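Local coordinates for extracellular solute-binding protein family 1 (Arthrobacter chlorophenolicus, PDB 4R2F), which binds laminaribiose, probably as the extracellular sugar-binding component of an ABC-type transporter that delivers its sugar to the membrane permease, at residues A[73-78]-A[82-87]; A[86-91]-A[314-319]; A[94-99]-A[323-328]; A[102-107]-A[146-151]. All coordinates share one frame; numbering follows the deposited sequence.

Interaction 1. Residues A[73-78]-A[82-87]. With BGC (beta-D-glucopyranose), chain B.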
loop_
_atom_site.group_PDB
_atom_site.type_symbol
_atom_site.label_atom_id
_atom_site.label_comp_id
_atom_site.label_asym_id
_atom_site.label_seq_id
_atom_site.Cartn_x
_atom_site.Cartn_y
_atom_site.Cartn_z
ATOM N N GLN A 73 6.565 15.463 11.670
ATOM C CA GLN A 73 6.712 16.099 10.379
ATOM C C GLN A 73 6.159 15.211 9.279
ATOM O O GLN A 73 6.452 14.020 9.251
ATOM C CB GLN A 73 8.191 16.339 10.190
ATOM C CG GLN A 73 8.644 16.455 8.766
ATOM C CD GLN A 73 9.143 17.812 8.531
ATOM O OE1 GLN A 73 8.362 18.723 8.268
ATOM N NE2 GLN A 73 10.452 17.988 8.705
ATOM N N ILE A 74 5.374 15.791 8.375
ATOM C CA ILE A 74 4.753 15.056 7.271
ATOM C C ILE A 74 5.637 15.103 6.036
ATOM O O ILE A 74 6.047 16.166 5.608
ATOM C CB ILE A 74 3.393 15.642 6.864
ATOM C CG1 ILE A 74 2.414 15.594 8.035
ATOM C CG2 ILE A 74 2.820 14.870 5.685
ATOM C CD1 ILE A 74 1.191 16.482 7.823
ATOM N N ILE A 75 5.916 13.937 5.477
ATOM C CA ILE A 75 6.645 13.808 4.222
ATOM C C ILE A 75 5.604 13.471 3.166
ATOM O O ILE A 75 4.808 12.572 3.363
ATOM C CB ILE A 75 7.685 12.666 4.317
ATOM C CG1 ILE A 75 8.656 12.926 5.457
ATOM C CG2 ILE A 75 8.417 12.505 2.988
ATOM C CD1 ILE A 75 9.488 14.195 5.299
ATOM N N GLN A 76 5.590 14.198 2.049
ATOM C CA GLN A 76 4.614 13.941 0.981
ATOM C C GLN A 76 4.947 12.655 0.211
ATOM O O GLN A 76 6.089 12.234 0.165
ATOM C CB GLN A 76 4.545 15.127 0.012
ATOM C CG GLN A 76 4.086 16.448 0.649
ATOM C CD GLN A 76 2.715 16.355 1.323
ATOM O OE1 GLN A 76 2.540 16.788 2.460
ATOM N NE2 GLN A 76 1.751 15.785 0.633
ATOM N N TRP A 77 3.934 12.024 -0.378
ATOM C CA TRP A 77 4.172 10.822 -1.136
ATOM C C TRP A 77 5.005 11.050 -2.402
ATOM O O TRP A 77 5.805 10.182 -2.767
ATOM C CB TRP A 77 2.859 10.151 -1.506
ATOM C CG TRP A 77 2.290 9.356 -0.402
ATOM C CD1 TRP A 77 1.121 9.586 0.262
ATOM C CD2 TRP A 77 2.866 8.193 0.188
ATOM N NE1 TRP A 77 0.932 8.630 1.236
ATOM C CE2 TRP A 77 1.989 7.762 1.206
ATOM C CE3 TRP A 77 4.034 7.461 -0.053
ATOM C CZ2 TRP A 77 2.257 6.644 1.984
ATOM C CZ3 TRP A 77 4.297 6.352 0.716
ATOM C CH2 TRP A 77 3.425 5.958 1.729
ATOM N N ASN A 78 4.834 12.179 -3.087
ATOM C CA ASN A 78 5.531 12.342 -4.373
ATOM C C ASN A 78 7.037 12.361 -4.145
ATOM O O ASN A 78 7.545 13.134 -3.311
ATOM C CB ASN A 78 5.102 13.598 -5.116
ATOM C CG ASN A 78 5.503 13.558 -6.592
ATOM O OD1 ASN A 78 5.142 12.635 -7.337
ATOM N ND2 ASN A 78 6.254 14.546 -7.015
ATOM N N GLN A 82 13.228 9.382 -2.891
ATOM C CA GLN A 82 14.339 10.295 -3.047
ATOM C C GLN A 82 14.427 11.216 -1.841
ATOM O O GLN A 82 15.527 11.538 -1.394
ATOM C CB GLN A 82 14.165 11.097 -4.359
ATOM C CG GLN A 82 15.043 12.338 -4.504
ATOM C CD GLN A 82 16.508 12.018 -4.701
ATOM O OE1 GLN A 82 16.879 10.875 -4.981
ATOM N NE2 GLN A 82 17.355 13.036 -4.563
ATOM N N THR A 83 13.280 11.651 -1.320
ATOM C CA THR A 83 13.268 12.518 -0.138
ATOM C C THR A 83 14.009 11.859 1.046
ATOM O O THR A 83 14.955 12.437 1.608
ATOM C CB THR A 83 11.837 12.890 0.265
ATOM O OG1 THR A 83 11.152 13.465 -0.861
ATOM C CG2 THR A 83 11.846 13.845 1.420
ATOM N N PHE A 84 13.619 10.635 1.388
ATOM C CA PHE A 84 14.348 9.846 2.403
ATOM C C PHE A 84 15.800 9.539 2.042
ATOM O O PHE A 84 16.687 9.706 2.883
ATOM C CB PHE A 84 13.634 8.519 2.691
ATOM C CG PHE A 84 12.426 8.656 3.569
ATOM C CD1 PHE A 84 12.549 8.632 4.957
ATOM C CD2 PHE A 84 11.161 8.792 3.016
ATOM C CE1 PHE A 84 11.438 8.764 5.760
ATOM C CE2 PHE A 84 10.044 8.907 3.827
ATOM C CZ PHE A 84 10.182 8.887 5.193
ATOM N N SER A 85 16.046 9.053 0.823
ATOM C CA SER A 85 17.411 8.706 0.429
ATOM C C SER A 85 18.341 9.909 0.570
ATOM O O SER A 85 19.463 9.768 1.088
ATOM C CB SER A 85 17.491 8.190 -1.006
ATOM O OG SER A 85 16.915 6.900 -1.120
ATOM N N SER A 86 17.868 11.071 0.118
ATOM C CA SER A 86 18.643 12.312 0.192
ATOM C C SER A 86 18.841 12.802 1.632
ATOM O O SER A 86 19.952 13.173 2.002
ATOM C CB SER A 86 18.032 13.416 -0.678
ATOM O OG SER A 86 18.925 14.522 -0.773
ATOM N N ALA A 87 17.792 12.810 2.445
ATOM C CA ALA A 87 17.941 13.199 3.861
ATOM C C ALA A 87 18.939 12.308 4.628
ATOM O O ALA A 87 19.784 12.793 5.363
ATOM C CB ALA A 87 16.597 13.185 4.573
HETATM C C2 BGC B . -1.622 4.376 0.358
HETATM C C3 BGC B . -0.158 4.403 -0.111
HETATM C C4 BGC B . -0.066 5.198 -1.421
HETATM C C5 BGC B . -0.729 6.590 -1.254
HETATM C C6 BGC B . -0.610 7.474 -2.502
HETATM C C1 BGC B . -2.189 5.807 0.403
HETATM O O1 BGC B . -3.573 5.797 0.749
HETATM O O2 BGC B . -1.700 3.739 1.645
HETATM O O3 BGC B . 0.313 3.032 -0.206
HETATM O O4 BGC B . 1.279 5.406 -1.868
HETATM O O5 BGC B . -2.072 6.379 -0.917
HETATM O O6 BGC B . -1.130 6.781 -3.638
HETATM O O HOH W 1 8.435 13.394 -0.608
#
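I75 reaches T83 and F84 through a single methyl, and the apolar part of the contact rests on it. I75 CG2 lies 4.0 Å from T83 CG2, the two side chains running antiparallel alongside one another, and the same methyl is 4.0 Å from F84 CE2, meeting the ring obliquely. With chi1 at -58°, CG2 stands anti to the backbone N of I75, between threonine and phenylalanine.

The polar part runs through one water. It donates to Q76 O at 2.7 Å and to N78 O at 2.9 Å, and accepts from T83 OG1 at 2.7 Å. T83 OG1 and N78 O are 4.4 Å apart, a gap the water spans; N79 O also bonds T83 OG1, so water and carbonyl probably share its one proton.

The ligand contact belongs to W77: BGC O4 stands 3.7 Å above the indole plane, over its centre, while P46 O holds NE1. A sugar on a tryptophan face is common in carbohydrate-binding proteins.

The segments form a strand-to-helix turn from strand 70-74 into helix 80-89; strand 40-44 flanks I75, and helix 103-109 packs on F84 through Q103 and F107.

Interaction 2. Residues A[86-91]-A[314-319]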
loop_
_atom_site.group_PDB
_atom_site.type_symbol
_atom_site.label_atom_id
_atom_site.label_comp_id
_atom_site.label_asym_id
_atom_site.label_seq_id
_atom_site.Cartn_x
_atom_site.Cartn_y
_atom_site.Cartn_z
ATOM N N SER A 86 17.868 11.071 0.118
ATOM C CA SER A 86 18.643 12.312 0.192
ATOM C C SER A 86 18.841 12.802 1.632
ATOM O O SER A 86 19.952 13.173 2.002
ATOM C CB SER A 86 18.032 13.416 -0.678
ATOM O OG SER A 86 18.925 14.522 -0.773
ATOM N N ALA A 87 17.792 12.810 2.445
ATOM C CA ALA A 87 17.941 13.199 3.861
ATOM C C ALA A 87 18.939 12.308 4.628
ATOM O O ALA A 87 19.784 12.793 5.363
ATOM C CB ALA A 87 16.597 13.185 4.573
ATOM N N ILE A 88 18.818 11.001 4.481
ATOM C CA ILE A 88 19.715 10.093 5.189
ATOM C C ILE A 88 21.168 10.329 4.738
ATOM O O ILE A 88 22.075 10.347 5.567
ATOM C CB ILE A 88 19.301 8.604 4.970
ATOM C CG1 ILE A 88 18.221 8.154 5.969
ATOM C CG2 ILE A 88 20.471 7.654 5.135
ATOM C CD1 ILE A 88 17.039 9.081 6.135
ATOM N N ALA A 89 21.389 10.508 3.431
ATOM C CA ALA A 89 22.764 10.649 2.915
ATOM C C ALA A 89 23.412 11.971 3.340
ATOM O O ALA A 89 24.637 12.051 3.490
ATOM C CB ALA A 89 22.797 10.493 1.412
ATOM N N SER A 90 22.588 12.989 3.587
ATOM C CA SER A 90 23.062 14.301 3.987
ATOM C C SER A 90 22.924 14.504 5.497
ATOM O O SER A 90 23.125 15.613 5.991
ATOM C CB SER A 90 22.294 15.375 3.225
ATOM O OG SER A 90 20.955 15.401 3.660
ATOM N N LYS A 91 22.586 13.435 6.232
ATOM C CA LYS A 91 22.473 13.486 7.705
ATOM C C LYS A 91 21.425 14.519 8.180
ATOM O O LYS A 91 21.604 15.165 9.195
ATOM C CB LYS A 91 23.864 13.791 8.313
ATOM C CG LYS A 91 24.210 13.071 9.610
ATOM C CD LYS A 91 24.341 11.557 9.430
ATOM C CE LYS A 91 25.434 11.132 8.447
ATOM N NZ LYS A 91 26.785 10.973 9.068
ATOM N N MET A 314 10.138 2.397 11.593
ATOM C CA MET A 314 11.559 2.181 11.522
ATOM C C MET A 314 12.305 3.253 12.294
ATOM O O MET A 314 11.855 4.390 12.451
ATOM C CB MET A 314 12.019 2.085 10.045
ATOM C CG MET A 314 11.931 3.315 9.186
ATOM S SD MET A 314 11.865 2.929 7.429
ATOM C CE MET A 314 10.109 2.716 7.244
ATOM N N MET A 315 13.428 2.838 12.847
ATOM C CA MET A 315 14.297 3.721 13.614
ATOM C C MET A 315 15.615 3.860 12.838
ATOM O O MET A 315 15.990 2.949 12.103
ATOM C CB MET A 315 14.555 3.107 15.019
ATOM C CG MET A 315 13.394 3.110 15.992
ATOM S SD MET A 315 13.793 2.469 17.635
ATOM C CE MET A 315 14.165 0.805 17.190
ATOM N N TYR A 316 16.306 4.986 13.012
ATOM C CA TYR A 316 17.528 5.308 12.276
ATOM C C TYR A 316 18.701 5.574 13.205
ATOM O O TYR A 316 18.503 6.000 14.344
ATOM C CB TYR A 316 17.315 6.576 11.451
ATOM C CG TYR A 316 16.233 6.465 10.394
ATOM C CD1 TYR A 316 14.896 6.586 10.722
ATOM C CD2 TYR A 316 16.559 6.229 9.079
ATOM C CE1 TYR A 316 13.907 6.481 9.761
ATOM C CE2 TYR A 316 15.585 6.124 8.107
ATOM C CZ TYR A 316 14.256 6.259 8.440
ATOM O OH TYR A 316 13.289 6.183 7.447
ATOM N N THR A 317 19.921 5.381 12.696
ATOM C CA THR A 317 21.127 5.618 13.485
ATOM C C THR A 317 21.299 7.080 13.863
ATOM O O THR A 317 21.886 7.380 14.892
ATOM C CB THR A 317 22.411 5.138 12.780
ATOM O OG1 THR A 317 22.490 5.731 11.483
ATOM C CG2 THR A 317 22.435 3.598 12.660
ATOM N N ASN A 318 20.800 7.987 13.027
ATOM C CA ASN A 318 20.876 9.402 13.329
ATOM C C ASN A 318 19.801 9.809 14.309
ATOM O O ASN A 318 18.739 10.298 13.916
ATOM C CB ASN A 318 20.762 10.241 12.055
ATOM C CG ASN A 318 20.965 11.734 12.329
ATOM O OD1 ASN A 318 21.313 12.121 13.434
ATOM N ND2 ASN A 318 20.705 12.564 11.333
ATOM N N THR A 319 20.085 9.581 15.590
ATOM C CA THR A 319 19.170 9.914 16.679
ATOM C C THR A 319 19.998 10.560 17.769
ATOM O O THR A 319 21.152 10.203 17.950
ATOM C CB THR A 319 18.435 8.658 17.256
ATOM O OG1 THR A 319 17.660 9.003 18.419
ATOM C CG2 THR A 319 19.419 7.560 17.639
#
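S86 O, in the helix that brings I88 and K91 up to Y316 and N318, is gripped twice: S90 OG donates to S86 O at 3.0 Å and S90 N at 3.1 Å, from opposite faces of the carbonyl plane. The hydroxyl approaches at a C=O...donor angle of 135°, tilted 28° from that plane.

Across the contact, I88 CD1 comes within 3.8 Å of Y316 CE2, and I88 CG1 lies 4.0 Å from Y316 CD2, so the longer branch of the isoleucine meets the ring obliquely, the two side chains being roughly perpendicular. An alanine in place of I88 is likely to open a gap beside CD2 and CE2 of Y316, leaving F84 as the ring's other neighbour from helix 80-89. The phenol oxygen is bonded elsewhere, to S97 OG.

At the surface, N318, centre of an inverse gamma turn, points toward the helix end; its CG is anti to the backbone N (chi1 -175°), and its ND2 comes to 3.9 Å from CG of the poorly ordered K91.

K91, with positive phi, is the C-prime residue of a Schellman motif, in which K91 N bonds I88 O and T92 N bonds A87 O, ending the helix beside strand 306-316.

Interaction 3. Residues A[94-99]-A[323-328]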
loop_
_atom_site.group_PDB
_atom_site.type_symbol
_atom_site.label_atom_id
_atom_site.label_comp_id
_atom_site.label_asym_id
_atom_site.label_seq_id
_atom_site.Cartn_x
_atom_site.Cartn_y
_atom_site.Cartn_z
ATOM N N PRO A 94 15.214 11.765 9.966
ATOM C CA PRO A 94 14.582 11.633 11.267
ATOM C C PRO A 94 15.225 10.562 12.138
ATOM O O PRO A 94 16.061 9.763 11.659
ATOM C CB PRO A 94 13.170 11.217 10.889
ATOM C CG PRO A 94 13.400 10.308 9.725
ATOM C CD PRO A 94 14.518 10.958 8.949
ATOM N N ALA A 95 14.804 10.522 13.402
ATOM C CA ALA A 95 15.157 9.429 14.311
ATOM C C ALA A 95 14.273 8.189 14.081
ATOM O O ALA A 95 14.729 7.039 14.202
ATOM C CB ALA A 95 15.019 9.898 15.757
ATOM N N VAL A 96 13.006 8.450 13.775
ATOM C CA VAL A 96 11.984 7.440 13.583
ATOM C C VAL A 96 11.077 7.851 12.439
ATOM O O VAL A 96 10.790 9.040 12.256
ATOM C CB VAL A 96 11.072 7.329 14.828
ATOM C CG1 VAL A 96 10.076 6.186 14.679
ATOM C CG2 VAL A 96 11.895 7.165 16.094
ATOM N N SER A 97 10.583 6.870 11.695
ATOM C CA SER A 97 9.627 7.152 10.644
ATOM C C SER A 97 8.745 5.987 10.255
ATOM O O SER A 97 9.060 4.799 10.496
ATOM C CB SER A 97 10.354 7.667 9.373
ATOM O OG SER A 97 10.786 6.622 8.520
ATOM N N THR A 98 7.625 6.342 9.640
ATOM C CA THR A 98 6.923 5.443 8.745
ATOM C C THR A 98 7.430 5.751 7.333
ATOM O O THR A 98 8.396 6.489 7.149
ATOM C CB THR A 98 5.403 5.627 8.818
ATOM O OG1 THR A 98 5.032 6.960 8.394
ATOM C CG2 THR A 98 4.940 5.405 10.210
ATOM N N GLY A 99 6.827 5.153 6.335
ATOM C CA GLY A 99 7.266 5.402 4.961
ATOM C C GLY A 99 6.953 4.208 4.112
ATOM O O GLY A 99 5.966 3.511 4.349
ATOM N N GLU A 323 17.923 5.073 23.121
ATOM C CA GLU A 323 16.929 4.739 24.127
ATOM C C GLU A 323 15.632 5.505 23.949
ATOM O O GLU A 323 14.546 4.959 24.156
ATOM C CB GLU A 323 17.458 5.000 25.524
ATOM C CG GLU A 323 18.379 3.921 26.044
ATOM C CD GLU A 323 18.669 4.089 27.517
ATOM O OE1 GLU A 323 17.808 4.620 28.271
ATOM O OE2 GLU A 323 19.777 3.681 27.908
ATOM N N ALA A 324 15.745 6.778 23.606
ATOM C CA ALA A 324 14.562 7.596 23.394
ATOM C C ALA A 324 13.807 7.185 22.125
ATOM O O ALA A 324 12.577 7.139 22.132
ATOM C CB ALA A 324 14.943 9.076 23.336
ATOM N N SER A 325 14.520 6.906 21.041
ATOM C CA SER A 325 13.867 6.376 19.842
ATOM C C SER A 325 13.004 5.160 20.247
ATOM O O SER A 325 11.838 5.081 19.903
ATOM C CB SER A 325 14.894 5.970 18.796
ATOM O OG SER A 325 15.572 7.091 18.275
ATOM N N GLU A 326 13.586 4.269 21.046
ATOM C CA GLU A 326 12.933 3.032 21.453
ATOM C C GLU A 326 11.727 3.298 22.320
ATOM O O GLU A 326 10.680 2.710 22.114
ATOM C CB GLU A 326 13.930 2.122 22.165
ATOM C CG GLU A 326 14.878 1.508 21.165
ATOM C CD GLU A 326 16.182 1.020 21.743
ATOM O OE1 GLU A 326 16.468 1.186 22.958
ATOM O OE2 GLU A 326 16.925 0.437 20.941
ATOM N N GLU A 327 11.868 4.208 23.274
ATOM C CA GLU A 327 10.732 4.611 24.092
ATOM C C GLU A 327 9.619 5.221 23.256
ATOM O O GLU A 327 8.445 4.914 23.479
ATOM C CB GLU A 327 11.155 5.605 25.181
ATOM C CG GLU A 327 11.943 4.991 26.339
ATOM C CD GLU A 327 11.221 3.850 27.061
ATOM O OE1 GLU A 327 10.032 3.992 27.429
ATOM O OE2 GLU A 327 11.863 2.805 27.288
ATOM N N PHE A 328 9.982 6.074 22.293
ATOM C CA PHE A 328 8.986 6.696 21.451
ATOM C C PHE A 328 8.219 5.618 20.723
ATOM O O PHE A 328 6.992 5.672 20.677
ATOM C CB PHE A 328 9.558 7.668 20.403
ATOM C CG PHE A 328 8.491 8.212 19.472
ATOM C CD1 PHE A 328 7.659 9.244 19.870
ATOM C CD2 PHE A 328 8.275 7.642 18.225
ATOM C CE1 PHE A 328 6.655 9.711 19.051
ATOM C CE2 PHE A 328 7.273 8.100 17.393
ATOM C CZ PHE A 328 6.451 9.140 17.810
#
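The backbones come nearest at A95 and S325, whose CA atoms are 6.4 Å apart, where the short strand 96-97 and the residue before it run past helix 322-335. Two residues on each side make the contact, and all four are buried. S325 and F328, three positions apart, both point toward the strand from the same side of the helix.

A95 CB meets S325 OG at 3.8 Å, a methyl lying against a hydroxyl. With chi1 at -68° that oxygen stands beside the backbone N of S325, anti to the carbonyl carbon, a position from which it both touches A95 and is hydrogen-bonded to T319 OG1 in the loop leading to the helix. V96 works through one branch. Its CG1 is anti to the backbone N (chi1 -175°), and CG2 is the methyl that turns to the helix, 4.2 Å from S325 CB and likewise 4.2 Å from F328 CD2. The approach to the phenylalanine ring is oblique. F328 also meets the rings of F42, F63 and Y332, so V96 adds an aliphatic neighbour to an aromatic cluster.

No hydrogen bond passes between the two segments. Their cohesion is therefore van der Waals packing of an alanine, a valine, a serine and a phenylalanine, while the polar side-chain atom in the contact, S325 OG, is satisfied from outside; the fit is therefore likely to rest on shape more than on polar pairing.

Interaction 4. Residues A[102-107]-A[146-151]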
loop_
_atom_site.group_PDB
_atom_site.type_symbol
_atom_site.label_atom_id
_atom_site.label_comp_id
_atom_site.label_asym_id
_atom_site.label_seq_id
_atom_site.Cartn_x
_atom_site.Cartn_y
_atom_site.Cartn_z
ATOM N N PHE A 102 8.943 -1.208 2.201
ATOM C CA PHE A 102 10.238 -1.931 2.206
ATOM C C PHE A 102 11.456 -1.072 2.395
ATOM O O PHE A 102 12.541 -1.576 2.401
ATOM C CB PHE A 102 10.364 -2.729 0.902
ATOM C CG PHE A 102 9.083 -3.426 0.526
ATOM C CD1 PHE A 102 8.652 -4.519 1.250
ATOM C CD2 PHE A 102 8.266 -2.911 -0.461
ATOM C CE1 PHE A 102 7.462 -5.137 0.948
ATOM C CE2 PHE A 102 7.077 -3.524 -0.776
ATOM C CZ PHE A 102 6.680 -4.637 -0.067
ATOM N N GLN A 103 11.237 0.220 2.559
ATOM C CA GLN A 103 12.255 1.221 2.825
ATOM C C GLN A 103 13.271 0.834 3.939
ATOM O O GLN A 103 14.473 1.032 3.810
ATOM C CB GLN A 103 11.455 2.482 3.188
ATOM C CG GLN A 103 12.170 3.673 3.720
ATOM C CD GLN A 103 11.220 4.866 3.774
ATOM O OE1 GLN A 103 10.494 5.130 2.817
ATOM N NE2 GLN A 103 11.234 5.583 4.878
ATOM N N ALA A 104 12.779 0.262 5.025
ATOM C CA ALA A 104 13.645 -0.155 6.115
ATOM C C ALA A 104 14.740 -1.151 5.643
ATOM O O ALA A 104 15.844 -1.151 6.177
ATOM C CB ALA A 104 12.807 -0.764 7.211
ATOM N N PHE A 105 14.444 -2.000 4.659
ATOM C CA PHE A 105 15.451 -2.942 4.171
ATOM C C PHE A 105 16.586 -2.244 3.382
ATOM O O PHE A 105 17.718 -2.674 3.455
ATOM C CB PHE A 105 14.833 -4.066 3.335
ATOM C CG PHE A 105 13.933 -4.980 4.124
ATOM C CD1 PHE A 105 14.458 -6.056 4.811
ATOM C CD2 PHE A 105 12.561 -4.730 4.219
ATOM C CE1 PHE A 105 13.628 -6.878 5.552
ATOM C CE2 PHE A 105 11.728 -5.554 4.941
ATOM C CZ PHE A 105 12.261 -6.628 5.611
ATOM N N GLN A 106 16.255 -1.197 2.628
ATOM C CA GLN A 106 17.241 -0.421 1.900
ATOM C C GLN A 106 18.146 0.245 2.897
ATOM O O GLN A 106 19.367 0.192 2.769
ATOM C CB GLN A 106 16.595 0.651 1.028
ATOM C CG GLN A 106 17.575 1.365 0.116
ATOM C CD GLN A 106 18.464 0.393 -0.657
ATOM O OE1 GLN A 106 19.689 0.544 -0.702
ATOM N NE2 GLN A 106 17.850 -0.614 -1.265
ATOM N N PHE A 107 17.572 0.879 3.915
ATOM C CA PHE A 107 18.414 1.631 4.855
ATOM C C PHE A 107 19.204 0.706 5.758
ATOM O O PHE A 107 20.290 1.049 6.243
ATOM C CB PHE A 107 17.602 2.694 5.631
ATOM C CG PHE A 107 17.063 3.774 4.747
ATOM C CD1 PHE A 107 17.928 4.492 3.920
ATOM C CD2 PHE A 107 15.701 4.065 4.699
ATOM C CE1 PHE A 107 17.451 5.470 3.070
ATOM C CE2 PHE A 107 15.222 5.037 3.841
ATOM C CZ PHE A 107 16.096 5.743 3.028
ATOM N N TYR A 146 15.862 -7.255 13.958
ATOM C CA TYR A 146 14.603 -6.773 13.369
ATOM C C TYR A 146 14.802 -5.426 12.696
ATOM O O TYR A 146 15.224 -4.458 13.357
ATOM C CB TYR A 146 13.561 -6.624 14.475
ATOM C CG TYR A 146 13.073 -7.962 14.929
ATOM C CD1 TYR A 146 12.038 -8.584 14.257
ATOM C CD2 TYR A 146 13.651 -8.616 16.012
ATOM C CE1 TYR A 146 11.593 -9.820 14.628
ATOM C CE2 TYR A 146 13.201 -9.865 16.407
ATOM C CZ TYR A 146 12.178 -10.458 15.696
ATOM O OH TYR A 146 11.707 -11.684 16.037
ATOM N N VAL A 147 14.525 -5.339 11.398
ATOM C CA VAL A 147 14.776 -4.082 10.702
ATOM C C VAL A 147 13.725 -2.998 11.010
ATOM O O VAL A 147 13.982 -1.818 10.812
ATOM C CB VAL A 147 14.930 -4.243 9.177
ATOM C CG1 VAL A 147 16.000 -5.267 8.844
ATOM C CG2 VAL A 147 13.624 -4.594 8.526
ATOM N N ALA A 148 12.555 -3.407 11.495
ATOM C CA ALA A 148 11.439 -2.496 11.771
ATOM C C ALA A 148 10.362 -3.264 12.512
ATOM O O ALA A 148 10.499 -4.470 12.730
ATOM C CB ALA A 148 10.863 -1.940 10.462
ATOM N N VAL A 149 9.288 -2.567 12.883
ATOM C CA VAL A 149 8.151 -3.178 13.582
ATOM C C VAL A 149 6.869 -2.905 12.791
ATOM O O VAL A 149 6.592 -1.750 12.431
ATOM C CB VAL A 149 8.038 -2.594 15.004
ATOM C CG1 VAL A 149 6.873 -3.205 15.746
ATOM C CG2 VAL A 149 9.325 -2.803 15.771
ATOM N N PRO A 150 6.063 -3.951 12.531
ATOM C CA PRO A 150 4.845 -3.699 11.758
ATOM C C PRO A 150 3.859 -2.794 12.455
ATOM O O PRO A 150 3.757 -2.846 13.669
ATOM C CB PRO A 150 4.222 -5.096 11.611
ATOM C CG PRO A 150 4.734 -5.853 12.803
ATOM C CD PRO A 150 6.140 -5.360 12.970
ATOM N N TRP A 151 3.116 -1.983 11.704
ATOM C CA TRP A 151 2.061 -1.160 12.334
ATOM C C TRP A 151 0.714 -1.211 11.636
ATOM O O TRP A 151 -0.312 -0.921 12.239
ATOM C CB TRP A 151 2.537 0.293 12.574
ATOM C CG TRP A 151 2.507 1.233 11.399
ATOM C CD1 TRP A 151 3.391 1.274 10.348
ATOM C CD2 TRP A 151 1.558 2.277 11.156
ATOM N NE1 TRP A 151 3.029 2.256 9.461
ATOM C CE2 TRP A 151 1.923 2.902 9.940
ATOM C CE3 TRP A 151 0.447 2.764 11.855
ATOM C CZ2 TRP A 151 1.212 3.984 9.412
ATOM C CZ3 TRP A 151 -0.260 3.812 11.323
ATOM C CH2 TRP A 151 0.132 4.424 10.111
#
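A buried contact of apolar side chains seats the first turn of helix 103-109 on the chain around V147 and A148, near the beginning of the long, interrupted strand 145-161 of the central sheet. The evidence is the close approach of the backbones, 6.1 Å between the CA atoms of A104 and V147, which the small side chain of A104 permits.

V147 CG2 is the methyl that matters. It sits over one face of the F105 ring, 3.9 Å from the ring centroid and 17° off the normal, which makes a CH-pi contact; its nearest ring atom is F105 CE1 at 3.7 Å. The two side chains are set nearly perpendicular. At chi1 -54° the valine places CG1 anti to its carbonyl carbon and leaves CG2 between the backbone N and that carbon, from where it reaches the aromatic face. F102 O lies in the ring plane at the edge of F105, and the same oxygen accepts from F105 N in the first helical turn. A leucine in place of F105 would probably leave the V147 methyl without its aromatic face and the space beside L387 less well filled.

A104 completes the seat. Its CB touches A148 CB at 4.0 Å and V147 CG2 at 4.1 Å, and lies 3.9 Å from V147 O. N312 of strand 306-316 also abuts both alanines.

With no hydrogen bond across the segments, the helix is held to this part of the chain by van der Waals packing, with one methyl resting on an aromatic face.

The four contacts form a continuous body on one lobe, their centres 11 to 16 Å apart, all reaching the same mixed sheet. Interactions 1 and 2 share helix 80-89, and F84 CD1 lies 3.6 Å from Y316 OH. Interactions 2 and 3 are tied by two probable hydrogen bonds, from Y316 to S97 and from T319 to S325. Interaction 4 joins them through M314 SD, 3.7 Å from A104 N, and F107 CZ, 3.7 Å from F84 CB. Interaction 1 alone holds a pocket residue, W77, while the side chains of F84, F105 and Y316 lie about 9, 10 and 12 Å from bound glucose units.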